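Local coordinates for protein CHAD domain (Ricinus communis, PDB 6QV5) that probably binds inorganic polyphosphate through its all-helical CHAD domain, and also carries a zinc ion, at residues Gln180-Ser185 against Thr208-Tyr213. Sequence-based numbering, arbitrary orientation.
Sequences QHLHKS and TKRGRY
The backbone bond from Ser185 N to His181 O, 2.8 Å long, closes the helical turn that presents Leu182 to Arg210 and Gly211. Leu182 does the bridging with both of its methyl groups. Leu182 CD2 lies 3.8 Å from Arg210 CB, at the root of the arginine chain, while Leu182 CD1 reaches over the backbone and stands 3.9 Å from Arg210 O. The same Leu182 CD1 comes within 4.5 Å of Gly211 CA. A first torsion of -77° turns Leu182 CG away from its own carbonyl carbon, and the branch end straddles the Arg210-Gly211 step. The case is consistent with the close approach a glycine permits: Leu182 CA and Gly211 CA are 6.0 Å apart, the closest pair of CA atoms in the two segments.

Helices 171-192 and 198-217, consecutive and joined by a short connection, run in roughly opposite senses here as a helical hairpin of the CHAD fold, which is built from four-helix bundles. The Arg210 chain is extended from CG to NE and crosses Leu182 at about a right angle; Arg210 CB packs on Leu182 CD2, and the guanidinium lies beyond the methyl groups. Arg210 also touches Arg189 and Lys72, and Lys209 NZ lies near Arg65 NE; basic residues on this part of the fold may suit polyphosphate binding. Arg210 NH1 stays 7.0 Å from His181 NE2, well short of direct contact.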
ATOM      1  N   GLN A 180      15.275   3.575  13.519  1.00 85.36           N
ATOM      2  CA  GLN A 180      16.678   3.783  13.151  1.00 85.01           C
ATOM      3  C   GLN A 180      17.006   2.972  11.898  1.00 88.25           C
ATOM      4  O   GLN A 180      17.661   3.496  11.001  1.00 87.86           O
ATOM      5  CB  GLN A 180      17.629   3.409  14.297  1.00 86.29           C
ATOM      6  CG  GLN A 180      17.961   4.577  15.223  1.00101.71           C
ATOM      7  CD  GLN A 180      18.853   4.199  16.387  1.00121.99           C
ATOM      8  OE1 GLN A 180      19.433   3.106  16.453  1.00117.73           O
ATOM      9  NE2 GLN A 180      18.987   5.109  17.342  1.00114.03           N
ATOM     10  N   HIS A 181      16.517   1.714  11.829  1.00 84.30           N
ATOM     11  CA  HIS A 181      16.713   0.811  10.693  1.00 83.80           C
ATOM     12  C   HIS A 181      15.981   1.293   9.437  1.00 85.53           C
ATOM     13  O   HIS A 181      16.562   1.240   8.355  1.00 85.06           O
ATOM     14  CB  HIS A 181      16.312  -0.635  11.057  1.00 84.82           C
ATOM     15  CG  HIS A 181      16.203  -1.554   9.876  1.00 88.48           C
ATOM     16  ND1 HIS A 181      14.971  -1.961   9.390  1.00 90.35           N
ATOM     17  CD2 HIS A 181      17.175  -2.075   9.091  1.00 90.38           C
ATOM     18  CE1 HIS A 181      15.233  -2.731   8.346  1.00 89.81           C
ATOM     19  NE2 HIS A 181      16.546  -2.828   8.126  1.00 90.17           N
ATOM     20  N   LEU A 182      14.721   1.759   9.579  1.00 80.81           N
ATOM     21  CA  LEU A 182      13.907   2.236   8.457  1.00 80.25           C
ATOM     22  C   LEU A 182      14.389   3.557   7.864  1.00 83.67           C
ATOM     23  O   LEU A 182      14.310   3.724   6.647  1.00 82.90           O
ATOM     24  CB  LEU A 182      12.416   2.309   8.814  1.00 80.22           C
ATOM     25  CG  LEU A 182      11.666   0.969   8.844  1.00 84.80           C
ATOM     26  CD1 LEU A 182      10.305   1.133   9.461  1.00 84.81           C
ATOM     27  CD2 LEU A 182      11.522   0.367   7.449  1.00 87.26           C
ATOM     28  N   HIS A 183      14.896   4.485   8.706  1.00 80.37           N
ATOM     29  CA  HIS A 183      15.450   5.766   8.247  1.00 80.15           C
ATOM     30  C   HIS A 183      16.764   5.490   7.505  1.00 83.57           C
ATOM     31  O   HIS A 183      17.020   6.102   6.467  1.00 82.68           O
ATOM     32  CB  HIS A 183      15.661   6.737   9.426  1.00 81.04           C
ATOM     33  CG  HIS A 183      16.148   8.098   9.023  1.00 84.47           C
ATOM     34  ND1 HIS A 183      15.348   8.970   8.305  1.00 86.20           N
ATOM     35  CD2 HIS A 183      17.335   8.698   9.267  1.00 86.16           C
ATOM     36  CE1 HIS A 183      16.074  10.062   8.128  1.00 85.57           C
ATOM     37  NE2 HIS A 183      17.278   9.944   8.686  1.00 85.95           N
ATOM     38  N   LYS A 184      17.562   4.529   8.026  1.00 80.51           N
ATOM     39  CA  LYS A 184      18.831   4.058   7.463  1.00 80.51           C
ATOM     40  C   LYS A 184      18.574   3.378   6.115  1.00 84.77           C
ATOM     41  O   LYS A 184      19.312   3.633   5.165  1.00 84.40           O
ATOM     42  CB  LYS A 184      19.512   3.086   8.453  1.00 83.10           C
ATOM     43  CG  LYS A 184      20.775   2.379   7.953  1.00 97.66           C
ATOM     44  CD  LYS A 184      21.413   1.500   9.035  1.00107.93           C
ATOM     45  CE  LYS A 184      20.701   0.187   9.280  1.00118.95           C
ATOM     46  NZ  LYS A 184      21.186  -0.474  10.521  1.00128.16           N
ATOM     47  N   SER A 185      17.518   2.535   6.038  1.00 81.61           N
ATOM     48  CA  SER A 185      17.110   1.810   4.829  1.00 81.58           C
ATOM     49  C   SER A 185      16.610   2.762   3.740  1.00 85.32           C
ATOM     50  O   SER A 185      16.993   2.595   2.582  1.00 84.92           O
ATOM     51  CB  SER A 185      16.046   0.766   5.157  1.00 85.32           C
ATOM     52  OG  SER A 185      15.726  -0.039   4.034  1.00 94.68           O
ATOM     53  N   THR A 208       9.650   4.199   1.647  1.00 69.61           N
ATOM     54  CA  THR A 208       8.859   5.400   1.905  1.00 69.21           C
ATOM     55  C   THR A 208       7.519   5.003   2.552  1.00 72.08           C
ATOM     56  O   THR A 208       7.075   5.673   3.486  1.00 71.41           O
ATOM     57  CB  THR A 208       8.682   6.180   0.592  1.00 79.29           C
ATOM     58  OG1 THR A 208       9.966   6.551   0.087  1.00 80.67           O
ATOM     59  CG2 THR A 208       7.843   7.418   0.755  1.00 78.43           C
ATOM     60  N   LYS A 209       6.885   3.918   2.050  1.00 68.18           N
ATOM     61  CA  LYS A 209       5.617   3.390   2.560  1.00 67.86           C
ATOM     62  C   LYS A 209       5.798   2.781   3.952  1.00 71.18           C
ATOM     63  O   LYS A 209       5.010   3.086   4.851  1.00 70.41           O
ATOM     64  CB  LYS A 209       5.015   2.356   1.592  1.00 70.43           C
ATOM     65  CG  LYS A 209       4.041   2.945   0.582  1.00 84.07           C
ATOM     66  CD  LYS A 209       3.358   1.848  -0.227  1.00 94.07           C
ATOM     67  CE  LYS A 209       2.304   2.390  -1.159  1.00104.06           C
ATOM     68  NZ  LYS A 209       1.670   1.310  -1.959  1.00111.58           N
ATOM     69  N   ARG A 210       6.849   1.943   4.131  1.00 67.94           N
ATOM     70  CA  ARG A 210       7.195   1.289   5.400  1.00 67.97           C
ATOM     71  C   ARG A 210       7.460   2.321   6.499  1.00 71.63           C
ATOM     72  O   ARG A 210       6.982   2.148   7.621  1.00 71.07           O
ATOM     73  CB  ARG A 210       8.422   0.373   5.236  1.00 68.90           C
ATOM     74  CG  ARG A 210       8.135  -0.960   4.562  1.00 80.70           C
ATOM     75  CD  ARG A 210       9.418  -1.735   4.339  1.00 92.91           C
ATOM     76  NE  ARG A 210       9.202  -2.941   3.539  1.00103.40           N
ATOM     77  CZ  ARG A 210      10.170  -3.760   3.137  1.00118.24           C
ATOM     78  NH1 ARG A 210      11.435  -3.511   3.456  1.00106.13           N
ATOM     79  NH2 ARG A 210       9.881  -4.831   2.412  1.00104.71           N
ATOM     80  N   GLY A 211       8.192   3.384   6.151  1.00 68.28           N
ATOM     81  CA  GLY A 211       8.533   4.482   7.051  1.00 68.06           C
ATOM     82  C   GLY A 211       7.337   5.318   7.459  1.00 71.63           C
ATOM     83  O   GLY A 211       7.261   5.765   8.607  1.00 70.73           O
ATOM     84  N   ARG A 212       6.391   5.530   6.517  1.00 68.53           N
ATOM     85  CA  ARG A 212       5.157   6.286   6.742  1.00 68.64           C
ATOM     86  C   ARG A 212       4.228   5.517   7.689  1.00 72.91           C
ATOM     87  O   ARG A 212       3.698   6.113   8.627  1.00 72.64           O
ATOM     88  CB  ARG A 212       4.443   6.584   5.409  1.00 69.68           C
ATOM     89  CG  ARG A 212       3.353   7.648   5.512  1.00 81.84           C
ATOM     90  CD  ARG A 212       2.640   7.888   4.193  1.00 92.88           C
ATOM     91  NE  ARG A 212       1.547   6.937   3.974  1.00101.77           N
ATOM     92  CZ  ARG A 212       0.285   7.138   4.342  1.00116.93           C
ATOM     93  NH1 ARG A 212      -0.062   8.259   4.965  1.00103.36           N
ATOM     94  NH2 ARG A 212      -0.638   6.219   4.097  1.00105.97           N
ATOM     95  N   TYR A 213       4.051   4.198   7.451  1.00 69.47           N
ATOM     96  CA  TYR A 213       3.191   3.333   8.263  1.00 69.27           C
ATOM     97  C   TYR A 213       3.699   3.168   9.696  1.00 73.61           C
ATOM     98  O   TYR A 213       2.916   3.343  10.631  1.00 72.82           O
ATOM     99  CB  TYR A 213       2.961   1.963   7.589  1.00 70.08           C
ATOM    100  CG  TYR A 213       2.253   2.004   6.249  1.00 71.17           C
ATOM    101  CD1 TYR A 213       1.291   2.975   5.972  1.00 72.97           C
ATOM    102  CD2 TYR A 213       2.480   1.022   5.290  1.00 71.77           C
ATOM    103  CE1 TYR A 213       0.625   3.006   4.747  1.00 73.46           C
ATOM    104  CE2 TYR A 213       1.809   1.034   4.067  1.00 72.57           C
ATOM    105  CZ  TYR A 213       0.881   2.027   3.800  1.00 79.57           C
ATOM    106  OH  TYR A 213       0.220   2.042   2.596  1.00 80.31           O
TER